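Local coordinates for hydrogenase expression/formation protein HypE (PDB 2Z1U) that binds ATP and magnesium and probably serves the maturation of hydrogenases, at residues S171-D176 and P249-V254; C195-S200 and E271-C276. All coordinates share one frame; numbering follows the deposited sequence.

Contact 1. Residues S171-D176 and P249-V254; sequences SGSMGD and PVRESV
M174 N donates to P249 O at 2.9 Å, the one backbone-to-backbone hydrogen bond between residues 171-176 and 249-254; the N-H...O angle of 149° makes it moderately straight. Beside it S173 CA points a hydrogen at the same carbonyl, and the P249 ring lays CG over G172 O, 3.5 Å away. That oxygen is buried without a polar partner. Next come the side chains of S173, D176 and R251. The S173 hydroxyl gives its proton to D176 OD2 at 2.8 Å, meeting it from above the carboxylate plane, and weakly accepts R251 NH1, which reaches it at the guanidinium edge. S173 OG sits between its own backbone N and carbonyl carbon (chi1 66°), a position from which it meets both D176 OD2 and R251 NH1. D176 OD1 lies 3.7 Å from R251 NH1, a long salt bridge, and the two planar groups stand 84° apart. V254, whose CB points toward 171-176, sets its methyls against oxygens: CG2 3.3 Å from D176 OD1, and CG1 on M174 O. A water donates to M174 O and D176 OD2 and accepts from R251 N, the N-cap residue of helix 252-260. Farther out, N270 holds G175 N, and D193 and E297 form weak, long ion pairs with R251. The arginine charge is probably shared among several carboxylates, while serine and water fix the aspartate more directly than the ion pair does.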
ATOM      1  N   SER A 171       7.351 -13.229  22.931  1.00 47.63           N
ATOM      2  CA  SER A 171       5.965 -13.044  23.434  1.00 47.78           C
ATOM      3  C   SER A 171       5.141 -14.325  23.388  1.00 47.94           C
ATOM      4  O   SER A 171       4.058 -14.376  23.932  1.00 48.46           O
ATOM      5  CB  SER A 171       5.240 -11.932  22.664  1.00 46.32           C
ATOM      6  OG  SER A 171       5.068 -12.285  21.311  1.00 45.74           O
ATOM      7  N   GLY A 172       5.659 -15.351  22.717  1.00 47.85           N
ATOM      8  CA  GLY A 172       4.987 -16.650  22.642  1.00 47.89           C
ATOM      9  C   GLY A 172       5.702 -17.655  21.743  1.00 48.10           C
ATOM     10  O   GLY A 172       6.846 -17.441  21.348  1.00 47.26           O
ATOM     11  N   SER A 173       4.990 -18.735  21.418  1.00 48.23           N
ATOM     12  CA  SER A 173       5.541 -19.906  20.726  1.00 48.69           C
ATOM     13  C   SER A 173       5.983 -19.625  19.287  1.00 48.61           C
ATOM     14  O   SER A 173       5.426 -18.763  18.609  1.00 49.12           O
ATOM     15  CB  SER A 173       4.509 -21.048  20.771  1.00 48.91           C
ATOM     16  OG  SER A 173       3.349 -20.719  20.018  1.00 47.11           O
ATOM     17  N   MET A 174       6.988 -20.374  18.821  1.00 48.95           N
ATOM     18  CA  MET A 174       7.566 -20.151  17.512  1.00 48.86           C
ATOM     19  C   MET A 174       7.160 -21.237  16.524  1.00 49.01           C
ATOM     20  O   MET A 174       7.099 -22.419  16.882  1.00 48.43           O
ATOM     21  CB  MET A 174       9.106 -20.102  17.627  1.00 48.73           C
ATOM     22  CG  MET A 174       9.607 -18.869  18.397  1.00 48.30           C
ATOM     23  SD  MET A 174       9.505 -17.331  17.474  1.00 48.41           S
ATOM     24  CE  MET A 174       8.012 -16.489  18.130  1.00 43.98           C
ATOM     25  N   GLY A 175       6.875 -20.823  15.290  1.00 48.47           N
ATOM     26  CA  GLY A 175       6.726 -21.760  14.175  1.00 48.81           C
ATOM     27  C   GLY A 175       5.300 -22.103  13.769  1.00 48.52           C
ATOM     28  O   GLY A 175       5.083 -22.714  12.726  1.00 48.59           O
ATOM     29  N   ASP A 176       4.334 -21.718  14.600  1.00 48.26           N
ATOM     30  CA  ASP A 176       2.922 -22.092  14.432  1.00 48.22           C
ATOM     31  C   ASP A 176       2.316 -21.695  13.093  1.00 48.12           C
ATOM     32  O   ASP A 176       1.790 -22.559  12.386  1.00 47.84           O
ATOM     33  CB  ASP A 176       2.081 -21.523  15.575  1.00 48.26           C
ATOM     34  CG  ASP A 176       2.637 -21.909  16.931  1.00 49.57           C
ATOM     35  OD1 ASP A 176       2.083 -22.826  17.554  1.00 50.22           O
ATOM     36  OD2 ASP A 176       3.656 -21.325  17.348  1.00 51.84           O
ATOM     37  N   PRO A 249      10.185 -21.152  23.171  1.00 47.91           N
ATOM     38  CA  PRO A 249       9.001 -22.001  23.230  1.00 47.85           C
ATOM     39  C   PRO A 249       8.552 -22.464  21.843  1.00 47.67           C
ATOM     40  O   PRO A 249       8.432 -21.672  20.924  1.00 46.92           O
ATOM     41  CB  PRO A 249       7.927 -21.085  23.884  1.00 47.22           C
ATOM     42  CG  PRO A 249       8.331 -19.709  23.499  1.00 47.97           C
ATOM     43  CD  PRO A 249       9.861 -19.724  23.325  1.00 47.79           C
ATOM     44  N   VAL A 250       8.351 -23.764  21.699  1.00 48.90           N
ATOM     45  CA  VAL A 250       7.860 -24.358  20.457  1.00 49.58           C
ATOM     46  C   VAL A 250       6.973 -25.484  20.949  1.00 50.74           C
ATOM     47  O   VAL A 250       7.431 -26.335  21.721  1.00 50.76           O
ATOM     48  CB  VAL A 250       9.021 -24.943  19.547  1.00 49.81           C
ATOM     49  CG1 VAL A 250       8.455 -25.538  18.253  1.00 49.11           C
ATOM     50  CG2 VAL A 250      10.058 -23.880  19.181  1.00 48.80           C
ATOM     51  N   ARG A 251       5.702 -25.455  20.556  1.00 51.56           N
ATOM     52  CA  ARG A 251       4.712 -26.452  20.993  1.00 52.35           C
ATOM     53  C   ARG A 251       5.154 -27.828  20.529  1.00 52.06           C
ATOM     54  O   ARG A 251       5.676 -27.960  19.425  1.00 51.14           O
ATOM     55  CB  ARG A 251       3.339 -26.134  20.387  1.00 52.93           C
ATOM     56  CG  ARG A 251       2.699 -24.877  20.909  1.00 55.22           C
ATOM     57  CD  ARG A 251       1.465 -24.490  20.092  1.00 58.97           C
ATOM     58  NE  ARG A 251       0.393 -24.110  21.002  1.00 64.35           N
ATOM     59  CZ  ARG A 251       0.131 -22.869  21.398  1.00 65.85           C
ATOM     60  NH1 ARG A 251       0.837 -21.836  20.937  1.00 64.53           N
ATOM     61  NH2 ARG A 251      -0.867 -22.665  22.249  1.00 68.16           N
ATOM     62  N   GLU A 252       4.948 -28.845  21.376  1.00 52.39           N
ATOM     63  CA  GLU A 252       5.299 -30.233  21.040  1.00 53.06           C
ATOM     64  C   GLU A 252       4.777 -30.628  19.655  1.00 52.53           C
ATOM     65  O   GLU A 252       5.506 -31.193  18.845  1.00 52.51           O
ATOM     66  CB  GLU A 252       4.767 -31.197  22.116  1.00 52.95           C
ATOM     67  CG  GLU A 252       5.350 -32.608  22.081  1.00 54.72           C
ATOM     68  CD  GLU A 252       4.699 -33.532  23.111  1.00 55.10           C
ATOM     69  OE1 GLU A 252       3.846 -33.050  23.898  1.00 58.62           O
ATOM     70  OE2 GLU A 252       5.028 -34.736  23.134  1.00 57.36           O
ATOM     71  N   SER A 253       3.514 -30.295  19.398  1.00 52.32           N
ATOM     72  CA  SER A 253       2.844 -30.574  18.130  1.00 52.55           C
ATOM     73  C   SER A 253       3.486 -29.839  16.950  1.00 52.14           C
ATOM     74  O   SER A 253       3.505 -30.356  15.832  1.00 52.22           O
ATOM     75  CB  SER A 253       1.377 -30.176  18.241  1.00 52.49           C
ATOM     76  OG  SER A 253       1.283 -28.768  18.422  1.00 54.75           O
ATOM     77  N   VAL A 254       4.001 -28.637  17.207  1.00 51.72           N
ATOM     78  CA  VAL A 254       4.731 -27.861  16.191  1.00 51.78           C
ATOM     79  C   VAL A 254       6.126 -28.471  15.949  1.00 52.28           C
ATOM     80  O   VAL A 254       6.524 -28.662  14.799  1.00 51.80           O
ATOM     81  CB  VAL A 254       4.816 -26.356  16.562  1.00 51.47           C
ATOM     82  CG1 VAL A 254       5.789 -25.610  15.648  1.00 51.33           C
ATOM     83  CG2 VAL A 254       3.417 -25.706  16.510  1.00 50.45           C
TER
HETATM   84  O   HOH W   1       5.117 -23.519  18.482  1.00 41.80           O

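Contact 2. Residues C195-S200 and E271-C276; sequences CSDSAS and EGKLIC
D197 sets its carboxylate against the backbone of E271 and G272 and the amine of K273, joining the 195-200 loop to the lead-in of strand 275-278 in the C-terminal domain of this PurM-like (AIR synthase-related) fold. The packing is tight here. OD1 accepts E271 N at 2.9 Å on its syn side, 23° out of the carboxylate plane, while OD2 turns its anti lone pair to K273 NZ at 2.7 Å, forming a salt bridge. K273 CG passes 3.2 Å from OD2, and bends at chi2 (-71°) and chi4 bring NZ back to the same oxygen. The amine has a second acceptor in S173 O. At G272 the two backbones meet: its CA brings a hydrogen to D197 O at 3.2 Å, and a CB there would clash with that oxygen, which also accepts from H295. Toward A199 the hold slackens. A199 N reaches E271 O only weakly, and the partly exposed A199 adds little side-chain contact. S198 turns its CB away from 271-276 and its hydroxyl bonds to H76, tying the loop to helix 70-83. The end of the E271 side chain leaves the contact; that side chain is about 5 Å from bound ATP and close to the side chain of T222, which binds ATP. Within the loop, S196 OG accepts S198 N at 3.2 Å with an N-H...O angle of 159°, an ST turn.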
ATOM      1  N   CYS A 195      -2.290 -24.027  14.602  1.00 55.32           N
ATOM      2  CA  CYS A 195      -2.951 -23.048  13.745  1.00 54.25           C
ATOM      3  C   CYS A 195      -2.168 -21.743  13.700  1.00 52.88           C
ATOM      4  O   CYS A 195      -1.250 -21.531  14.500  1.00 52.16           O
ATOM      5  CB  CYS A 195      -4.375 -22.791  14.232  1.00 54.97           C
ATOM      6  SG  CYS A 195      -4.443 -22.217  15.912  1.00 56.98           S
ATOM      7  N   SER A 196      -2.543 -20.873  12.763  1.00 51.25           N
ATOM      8  CA  SER A 196      -1.958 -19.547  12.685  1.00 50.65           C
ATOM      9  C   SER A 196      -2.175 -18.792  13.984  1.00 50.16           C
ATOM     10  O   SER A 196      -3.175 -18.990  14.681  1.00 50.41           O
ATOM     11  CB  SER A 196      -2.546 -18.760  11.523  1.00 49.76           C
ATOM     12  OG  SER A 196      -1.949 -17.476  11.418  1.00 49.02           O
ATOM     13  N   ASP A 197      -1.221 -17.927  14.291  1.00 50.06           N
ATOM     14  CA  ASP A 197      -1.259 -17.104  15.488  1.00 50.21           C
ATOM     15  C   ASP A 197      -1.623 -15.662  15.130  1.00 50.18           C
ATOM     16  O   ASP A 197      -1.507 -14.761  15.967  1.00 50.44           O
ATOM     17  CB  ASP A 197       0.106 -17.151  16.191  1.00 49.76           C
ATOM     18  CG  ASP A 197       1.270 -16.752  15.280  1.00 49.41           C
ATOM     19  OD1 ASP A 197       1.114 -16.608  14.040  1.00 49.18           O
ATOM     20  OD2 ASP A 197       2.374 -16.581  15.828  1.00 49.21           O
ATOM     21  N   SER A 198      -2.054 -15.454  13.888  1.00 50.10           N
ATOM     22  CA  SER A 198      -2.398 -14.121  13.386  1.00 50.63           C
ATOM     23  C   SER A 198      -3.173 -13.357  14.454  1.00 50.49           C
ATOM     24  O   SER A 198      -4.286 -13.734  14.829  1.00 51.01           O
ATOM     25  CB  SER A 198      -3.199 -14.216  12.089  1.00 50.47           C
ATOM     26  OG  SER A 198      -3.427 -12.929  11.525  1.00 50.74           O
ATOM     27  N   ALA A 199      -2.550 -12.305  14.978  1.00 50.36           N
ATOM     28  CA  ALA A 199      -3.158 -11.523  16.047  1.00 49.18           C
ATOM     29  C   ALA A 199      -2.490 -10.172  16.119  1.00 48.88           C
ATOM     30  O   ALA A 199      -1.306 -10.030  15.832  1.00 47.44           O
ATOM     31  CB  ALA A 199      -3.038 -12.259  17.425  1.00 48.90           C
ATOM     32  N   SER A 200      -3.263  -9.197  16.550  1.00 47.60           N
ATOM     33  CA  SER A 200      -2.827  -7.822  16.741  1.00 49.33           C
ATOM     34  C   SER A 200      -2.106  -7.638  18.064  1.00 48.74           C
ATOM     35  O   SER A 200      -2.612  -8.033  19.102  1.00 49.77           O
ATOM     36  CB  SER A 200      -4.079  -6.897  16.716  1.00 49.19           C
ATOM     37  OG  SER A 200      -4.251  -6.452  15.393  1.00 54.27           O
ATOM     38  N   GLU A 271       3.036 -14.855  12.838  1.00 47.98           N
ATOM     39  CA  GLU A 271       2.144 -13.736  12.483  1.00 48.97           C
ATOM     40  C   GLU A 271       1.387 -13.139  13.682  1.00 48.13           C
ATOM     41  O   GLU A 271       0.494 -12.303  13.521  1.00 48.91           O
ATOM     42  CB  GLU A 271       1.187 -14.126  11.340  1.00 48.83           C
ATOM     43  CG  GLU A 271       1.879 -14.376   9.977  1.00 51.70           C
ATOM     44  CD  GLU A 271       2.469 -13.115   9.331  1.00 53.88           C
ATOM     45  OE1 GLU A 271       3.221 -13.237   8.344  1.00 59.11           O
ATOM     46  OE2 GLU A 271       2.218 -12.003   9.800  1.00 54.44           O
ATOM     47  N   GLY A 272       1.765 -13.540  14.888  1.00 48.34           N
ATOM     48  CA  GLY A 272       1.149 -12.999  16.103  1.00 47.96           C
ATOM     49  C   GLY A 272       2.120 -12.934  17.259  1.00 48.36           C
ATOM     50  O   GLY A 272       1.735 -13.129  18.411  1.00 47.94           O
ATOM     51  N   LYS A 273       3.386 -12.649  16.941  1.00 49.06           N
ATOM     52  CA  LYS A 273       4.495 -12.750  17.918  1.00 48.39           C
ATOM     53  C   LYS A 273       5.409 -11.533  17.801  1.00 49.08           C
ATOM     54  O   LYS A 273       5.518 -10.943  16.723  1.00 47.97           O
ATOM     55  CB  LYS A 273       5.366 -14.003  17.621  1.00 48.38           C
ATOM     56  CG  LYS A 273       4.622 -15.315  17.748  1.00 46.27           C
ATOM     57  CD  LYS A 273       4.322 -15.631  19.207  1.00 46.82           C
ATOM     58  CE  LYS A 273       3.043 -16.432  19.351  1.00 46.66           C
ATOM     59  NZ  LYS A 273       2.954 -17.495  18.294  1.00 45.49           N
ATOM     60  N   LEU A 274       6.085 -11.179  18.889  1.00 49.38           N
ATOM     61  CA  LEU A 274       7.140 -10.164  18.809  1.00 50.01           C
ATOM     62  C   LEU A 274       8.354 -10.554  19.636  1.00 50.29           C
ATOM     63  O   LEU A 274       8.262 -11.361  20.562  1.00 50.78           O
ATOM     64  CB  LEU A 274       6.626  -8.774  19.248  1.00 50.33           C
ATOM     65  CG  LEU A 274       6.102  -8.548  20.684  1.00 50.16           C
ATOM     66  CD1 LEU A 274       7.201  -8.400  21.758  1.00 48.43           C
ATOM     67  CD2 LEU A 274       5.190  -7.307  20.706  1.00 49.87           C
ATOM     68  N   ILE A 275       9.486  -9.955  19.281  1.00 49.87           N
ATOM     69  CA  ILE A 275      10.689  -9.971  20.075  1.00 50.05           C
ATOM     70  C   ILE A 275      10.782  -8.616  20.761  1.00 50.26           C
ATOM     71  O   ILE A 275      10.562  -7.582  20.133  1.00 49.91           O
ATOM     72  CB  ILE A 275      11.952 -10.205  19.184  1.00 50.36           C
ATOM     73  CG1 ILE A 275      11.958 -11.637  18.658  1.00 51.77           C
ATOM     74  CG2 ILE A 275      13.257  -9.953  19.961  1.00 50.23           C
ATOM     75  CD1 ILE A 275      11.915 -11.743  17.158  1.00 58.04           C
ATOM     76  N   CYS A 276      11.111  -8.633  22.048  1.00 50.61           N
ATOM     77  CA  CYS A 276      11.285  -7.410  22.799  1.00 50.33           C
ATOM     78  C   CYS A 276      12.658  -7.410  23.464  1.00 49.66           C
ATOM     79  O   CYS A 276      12.990  -8.305  24.237  1.00 48.59           O
ATOM     80  CB  CYS A 276      10.165  -7.265  23.846  1.00 50.44           C
ATOM     81  SG  CYS A 276      10.367  -5.906  25.017  1.00 53.41           S
TER

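Overall arrangement
Both contacts are buried and belong to the C-terminal AIR synthase-related domain, with contact 2 nearer the middle, its centre about 6 Å from that of the chain, against about 15 Å for contact 1. Their segments alternate along the chain, and their centres lie about 11 Å apart. Contact 1 joins the loop after strand 167-170 to the start of helix 252-260, through a backbone hydrogen bond, a serine-aspartate-arginine cluster with a long ion pair, and a bridging water; contact 2 joins two loops through a short salt bridge and close backbone packing. The K273 amine serves both contacts, and L274 N with S171 OG adds a second probable link. Contact 2 is also closer to bound ATP.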